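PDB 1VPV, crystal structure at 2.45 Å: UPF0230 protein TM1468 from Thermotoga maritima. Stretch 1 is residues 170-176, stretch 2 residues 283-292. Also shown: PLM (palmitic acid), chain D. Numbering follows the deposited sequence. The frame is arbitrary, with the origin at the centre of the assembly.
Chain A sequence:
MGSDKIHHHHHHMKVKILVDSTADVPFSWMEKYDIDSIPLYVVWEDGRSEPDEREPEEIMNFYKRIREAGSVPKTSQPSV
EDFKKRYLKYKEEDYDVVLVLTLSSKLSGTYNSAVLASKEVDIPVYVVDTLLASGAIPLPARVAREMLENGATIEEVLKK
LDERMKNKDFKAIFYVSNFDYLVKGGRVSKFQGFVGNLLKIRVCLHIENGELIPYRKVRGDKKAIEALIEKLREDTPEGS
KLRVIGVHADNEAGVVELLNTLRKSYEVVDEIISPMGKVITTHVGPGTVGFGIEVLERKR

Stretch 1 170-176: FKAIFYV
Stretch 2, residues 283-292: HVGPGTVGFG

Tyr 175 and Val 289 form the apolar centre of one sheet face. Val 289 (chi1 t) sets CB over the face of the Tyr 175 ring (chi1 p, chi2 74°), 3.8 Å from CZ, a CH-pi contact. On the same face, the ring of Phe 291 (chi1 p, chi2 31°) packs against Ile 173 (chi1 m, chi2 t); Phe 291 CE1 lies 3.8 Å from Ile 173 CB.

Phe 174 (chi1 p, chi2 -73°) lies on the other face with Ala 172. Its CE2 is 3.7 Å from Val 284 CG1. The palmitic acid chain passes over one face of this ring, with PLM CD 3.6 Å from Phe 174 CD1. Val 176 (chi1 m) places CG1 3.9 Å from Val 284 CB.

Residues 170-176 and 289-292 are extended and antiparallel, at 179°. Ile 173 pairs with Phe 291 and Tyr 175 with Val 289. Each pair has two hydrogen bonds: Ile 173 N to Phe 291 O, 3.1 Å; Phe 291 N to Ile 173 O, 2.8 Å; Tyr 175 N to Val 289 O, 2.9 Å; Val 289 N to Tyr 175 O, 3.2 Å. Between them, Phe 174 and Gly 290 are a non-hydrogen-bonded pair, only 3.7 Å apart CA to CA. A CB on Gly 290 would lie 2.4 Å from Phe 174 CB, so the close approach depends on glycine. Ala 172 and Gly 292 pair likewise (CA to CA 4.7 Å). Gly 292 CA donates a CA-H...O contact to Lys 171 O at 3.2 Å.

At the polar edge, the helix containing Val 284 gives way to Gly 285 (phi/psi 92/150). A type II turn runs from Gly 285 to Thr 288, with Pro 286 at -65/153 and Gly 287 at 100/-23. Thr 288 OG1 (chi1 m) donates to Gly 285 O at 2.7 Å.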

ATOM      1  N   PHE A 170       9.541  -2.469  -7.178  1.00 21.33           N
ATOM      2  CA  PHE A 170       8.614  -1.926  -6.156  1.00 23.01           C
ATOM      3  C   PHE A 170       8.765  -2.701  -4.844  1.00 21.92           C
ATOM      4  O   PHE A 170       8.619  -3.912  -4.829  1.00 24.86           O
ATOM      5  CB  PHE A 170       7.181  -1.981  -6.639  1.00 21.32           C
ATOM      6  CG  PHE A 170       6.998  -1.451  -8.045  1.00 27.56           C
ATOM      7  CD1 PHE A 170       7.063  -0.093  -8.297  1.00 29.39           C
ATOM      8  CD2 PHE A 170       6.757  -2.306  -9.098  1.00 27.87           C
ATOM      9  CE1 PHE A 170       6.897   0.383  -9.547  1.00 22.37           C
ATOM     10  CE2 PHE A 170       6.579  -1.823 -10.371  1.00 22.41           C
ATOM     11  CZ  PHE A 170       6.647  -0.493 -10.602  1.00 20.54           C
ATOM     12  N   LYS A 171       9.081  -1.992  -3.770  1.00 21.73           N
ATOM     13  CA  LYS A 171       9.354  -2.581  -2.464  1.00 22.08           C
ATOM     14  C   LYS A 171       8.491  -1.944  -1.395  1.00 21.78           C
ATOM     15  O   LYS A 171       8.097  -0.776  -1.502  1.00 20.80           O
ATOM     16  CB  LYS A 171      10.825  -2.363  -2.118  1.00 23.15           C
ATOM     17  CG  LYS A 171      11.757  -2.831  -3.222  1.00 21.85           C
ATOM     18  CD  LYS A 171      13.158  -2.661  -2.818  1.00 26.75           C
ATOM     19  CE  LYS A 171      14.081  -3.155  -3.896  1.00 29.68           C
ATOM     20  NZ  LYS A 171      13.926  -4.629  -4.041  1.00 29.45           N
ATOM     21  N   ALA A 172       8.166  -2.738  -0.382  1.00 21.24           N
ATOM     22  CA  ALA A 172       7.463  -2.254   0.820  1.00 19.31           C
ATOM     23  C   ALA A 172       8.268  -2.692   2.049  1.00 20.44           C
ATOM     24  O   ALA A 172       8.522  -3.895   2.244  1.00 21.70           O
ATOM     25  CB  ALA A 172       6.071  -2.808   0.864  1.00 18.99           C
ATOM     26  N   ILE A 173       8.711  -1.705   2.826  1.00 21.69           N
ATOM     27  CA  ILE A 173       9.648  -1.880   3.949  1.00 21.85           C
ATOM     28  C   ILE A 173       9.171  -0.966   5.104  1.00 23.13           C
ATOM     29  O   ILE A 173       8.924   0.227   4.902  1.00 22.47           O
ATOM     30  CB  ILE A 173      11.080  -1.515   3.508  1.00 23.46           C
ATOM     31  CG1 ILE A 173      11.518  -2.427   2.339  1.00 24.33           C
ATOM     32  CG2 ILE A 173      12.067  -1.611   4.674  1.00 24.52           C
ATOM     33  CD1 ILE A 173      12.852  -2.070   1.706  1.00 25.17           C
ATOM     34  N   PHE A 174       9.017  -1.513   6.307  1.00 22.70           N
ATOM     35  CA  PHE A 174       8.395  -0.737   7.406  1.00 22.71           C
ATOM     36  C   PHE A 174       8.751  -1.304   8.770  1.00 21.31           C
ATOM     37  O   PHE A 174       9.274  -2.431   8.878  1.00 20.87           O
ATOM     38  CB  PHE A 174       6.848  -0.662   7.232  1.00 23.26           C
ATOM     39  CG  PHE A 174       6.128  -1.989   7.392  1.00 18.55           C
ATOM     40  CD1 PHE A 174       6.207  -2.982   6.400  1.00 23.39           C
ATOM     41  CD2 PHE A 174       5.352  -2.239   8.519  1.00 19.20           C
ATOM     42  CE1 PHE A 174       5.503  -4.223   6.526  1.00 18.02           C
ATOM     43  CE2 PHE A 174       4.658  -3.435   8.665  1.00 17.36           C
ATOM     44  CZ  PHE A 174       4.741  -4.452   7.661  1.00 20.35           C
ATOM     45  N   TYR A 175       8.496  -0.507   9.808  1.00 21.28           N
ATOM     46  CA  TYR A 175       8.653  -0.980  11.195  1.00 18.30           C
ATOM     47  C   TYR A 175       7.468  -0.617  12.026  1.00 19.73           C
ATOM     48  O   TYR A 175       6.854   0.444  11.830  1.00 21.15           O
ATOM     49  CB  TYR A 175       9.925  -0.478  11.854  1.00 18.54           C
ATOM     50  CG  TYR A 175      10.019   1.017  12.214  1.00 19.30           C
ATOM     51  CD1 TYR A 175       9.318   1.554  13.301  1.00 27.78           C
ATOM     52  CD2 TYR A 175      10.871   1.864  11.525  1.00 25.83           C
ATOM     53  CE1 TYR A 175       9.410   2.876  13.636  1.00 23.17           C
ATOM     54  CE2 TYR A 175      10.988   3.217  11.873  1.00 21.72           C
ATOM     55  CZ  TYR A 175      10.272   3.693  12.929  1.00 22.37           C
ATOM     56  OH  TYR A 175      10.393   4.997  13.272  1.00 26.40           O
ATOM     57  N   VAL A 176       7.148  -1.518  12.952  1.00 21.16           N
ATOM     58  CA  VAL A 176       6.101  -1.326  13.932  1.00 21.18           C
ATOM     59  C   VAL A 176       6.753  -1.296  15.309  1.00 23.05           C
ATOM     60  O   VAL A 176       7.883  -1.760  15.477  1.00 25.03           O
ATOM     61  CB  VAL A 176       5.049  -2.469  13.856  1.00 18.57           C
ATOM     62  CG1 VAL A 176       4.372  -2.477  12.494  1.00 20.25           C
ATOM     63  CG2 VAL A 176       5.679  -3.816  14.165  1.00 20.35           C
ATOM     64  N   HIS A 283      -3.979  -3.398  11.210  1.00 22.46           N
ATOM     65  CA  HIS A 283      -3.042  -4.512  11.215  1.00 22.97           C
ATOM     66  C   HIS A 283      -1.672  -4.136  11.734  1.00 22.80           C
ATOM     67  O   HIS A 283      -1.016  -4.995  12.302  1.00 23.82           O
ATOM     68  CB  HIS A 283      -2.865  -5.096   9.812  1.00 23.20           C
ATOM     69  CG  HIS A 283      -3.984  -5.965   9.400  1.00 21.54           C
ATOM     70  ND1 HIS A 283      -3.949  -7.329   9.568  1.00 17.94           N
ATOM     71  CD2 HIS A 283      -5.191  -5.671   8.858  1.00 20.66           C
ATOM     72  CE1 HIS A 283      -5.096  -7.842   9.150  1.00 24.89           C
ATOM     73  NE2 HIS A 283      -5.853  -6.860   8.687  1.00 16.44           N
ATOM     74  N   VAL A 284      -1.213  -2.899  11.516  1.00 20.64           N
ATOM     75  CA  VAL A 284       0.182  -2.575  11.872  1.00 22.12           C
ATOM     76  C   VAL A 284       0.311  -1.909  13.204  1.00 22.69           C
ATOM     77  O   VAL A 284       1.352  -2.034  13.867  1.00 21.44           O
ATOM     78  CB  VAL A 284       0.961  -1.725  10.808  1.00 23.44           C
ATOM     79  CG1 VAL A 284       1.211  -2.540   9.565  1.00 26.45           C
ATOM     80  CG2 VAL A 284       0.247  -0.453  10.470  1.00 14.42           C
ATOM     81  N   GLY A 285      -0.747  -1.194  13.580  1.00 23.45           N
ATOM     82  CA  GLY A 285      -0.796  -0.473  14.844  1.00 20.54           C
ATOM     83  C   GLY A 285      -0.308   0.967  14.691  1.00 20.01           C
ATOM     84  O   GLY A 285       0.547   1.258  13.846  1.00 18.08           O
ATOM     85  N   PRO A 286      -0.836   1.873  15.513  1.00 21.46           N
ATOM     86  CA  PRO A 286      -0.437   3.268  15.419  1.00 22.14           C
ATOM     87  C   PRO A 286       1.024   3.385  15.777  1.00 23.49           C
ATOM     88  O   PRO A 286       1.519   2.548  16.537  1.00 17.58           O
ATOM     89  CB  PRO A 286      -1.290   3.976  16.492  1.00 23.28           C
ATOM     90  CG  PRO A 286      -2.346   3.005  16.885  1.00 24.84           C
ATOM     91  CD  PRO A 286      -1.820   1.639  16.582  1.00 22.30           C
ATOM     92  N   GLY A 287       1.689   4.413  15.227  1.00 24.22           N
ATOM     93  CA  GLY A 287       3.122   4.620  15.408  1.00 22.85           C
ATOM     94  C   GLY A 287       3.939   4.138  14.215  1.00 23.00           C
ATOM     95  O   GLY A 287       5.027   4.626  13.993  1.00 21.79           O
ATOM     96  N   THR A 288       3.385   3.223  13.424  1.00 22.03           N
ATOM     97  CA  THR A 288       4.107   2.572  12.335  1.00 21.81           C
ATOM     98  C   THR A 288       4.672   3.552  11.280  1.00 22.74           C
ATOM     99  O   THR A 288       4.050   4.554  10.956  1.00 23.13           O
ATOM    100  CB  THR A 288       3.188   1.539  11.666  1.00 22.55           C
ATOM    101  OG1 THR A 288       2.838   0.526  12.631  1.00 23.84           O
ATOM    102  CG2 THR A 288       3.851   0.879  10.406  1.00 23.52           C
ATOM    103  N   VAL A 289       5.858   3.238  10.757  1.00 20.46           N
ATOM    104  CA  VAL A 289       6.545   4.069   9.771  1.00 22.15           C
ATOM    105  C   VAL A 289       7.186   3.180   8.690  1.00 21.20           C
ATOM    106  O   VAL A 289       7.809   2.150   8.983  1.00 21.64           O
ATOM    107  CB  VAL A 289       7.629   4.960  10.468  1.00 22.94           C
ATOM    108  CG1 VAL A 289       8.678   5.474   9.490  1.00 25.37           C
ATOM    109  CG2 VAL A 289       6.976   6.103  11.143  1.00 26.47           C
ATOM    110  N   GLY A 290       7.034   3.564   7.435  1.00 20.57           N
ATOM    111  CA  GLY A 290       7.605   2.756   6.383  1.00 22.07           C
ATOM    112  C   GLY A 290       7.753   3.524   5.106  1.00 23.38           C
ATOM    113  O   GLY A 290       7.400   4.720   5.041  1.00 23.83           O
ATOM    114  N   PHE A 291       8.273   2.851   4.078  1.00 21.64           N
ATOM    115  CA  PHE A 291       8.165   3.408   2.757  1.00 21.30           C
ATOM    116  C   PHE A 291       7.905   2.395   1.677  1.00 22.30           C
ATOM    117  O   PHE A 291       8.307   1.231   1.788  1.00 21.13           O
ATOM    118  CB  PHE A 291       9.344   4.327   2.411  1.00 22.58           C
ATOM    119  CG  PHE A 291      10.722   3.810   2.768  1.00 22.24           C
ATOM    120  CD1 PHE A 291      11.046   2.471   2.767  1.00 21.21           C
ATOM    121  CD2 PHE A 291      11.734   4.719   3.008  1.00 21.91           C
ATOM    122  CE1 PHE A 291      12.326   2.066   3.081  1.00 24.31           C
ATOM    123  CE2 PHE A 291      13.012   4.304   3.330  1.00 19.73           C
ATOM    124  CZ  PHE A 291      13.312   2.993   3.358  1.00 18.88           C
ATOM    125  N   GLY A 292       7.171   2.848   0.654  1.00 22.45           N
ATOM    126  CA  GLY A 292       7.070   2.159  -0.624  1.00 19.51           C
ATOM    127  C   GLY A 292       8.138   2.786  -1.486  1.00 20.16           C
ATOM    128  O   GLY A 292       8.211   4.007  -1.569  1.00 20.05           O
TER
HETATM  129  C1  PLM D 501      -8.554  -7.926   4.310  1.00 34.58           C
HETATM  130  O1  PLM D 501      -8.844  -8.585   3.269  1.00 33.10           O
HETATM  131  O2  PLM D 501      -9.225  -8.044   5.385  1.00 29.42           O
HETATM  132  C2  PLM D 501      -7.389  -6.965   4.234  1.00 28.71           C
HETATM  133  C3  PLM D 501      -6.154  -7.542   4.894  1.00 19.59           C
HETATM  134  C4  PLM D 501      -5.046  -6.497   4.927  1.00 17.20           C
HETATM  135  C5  PLM D 501      -3.840  -7.077   5.661  1.00 17.40           C
HETATM  136  C6  PLM D 501      -2.697  -6.098   5.745  1.00 19.64           C
HETATM  137  C7  PLM D 501      -1.467  -6.691   6.414  1.00 20.02           C
HETATM  138  C8  PLM D 501      -0.498  -5.596   6.851  1.00 18.58           C
HETATM  139  C9  PLM D 501       0.255  -5.015   5.674  1.00 18.97           C
HETATM  140  CA  PLM D 501       1.158  -3.868   6.083  1.00 21.27           C
HETATM  141  CB  PLM D 501       2.012  -3.414   4.909  1.00 15.01           C
HETATM  142  CC  PLM D 501       2.693  -2.088   5.232  1.00 18.39           C
HETATM  143  CD  PLM D 501       3.701  -1.667   4.142  1.00 20.79           C
HETATM  144  CE  PLM D 501       4.215  -0.253   4.346  1.00 21.45           C
HETATM  145  CF  PLM D 501       5.341   0.106   3.390  1.00 28.46           C
HETATM  146  CG  PLM D 501       4.830   0.579   2.026  1.00 28.46           C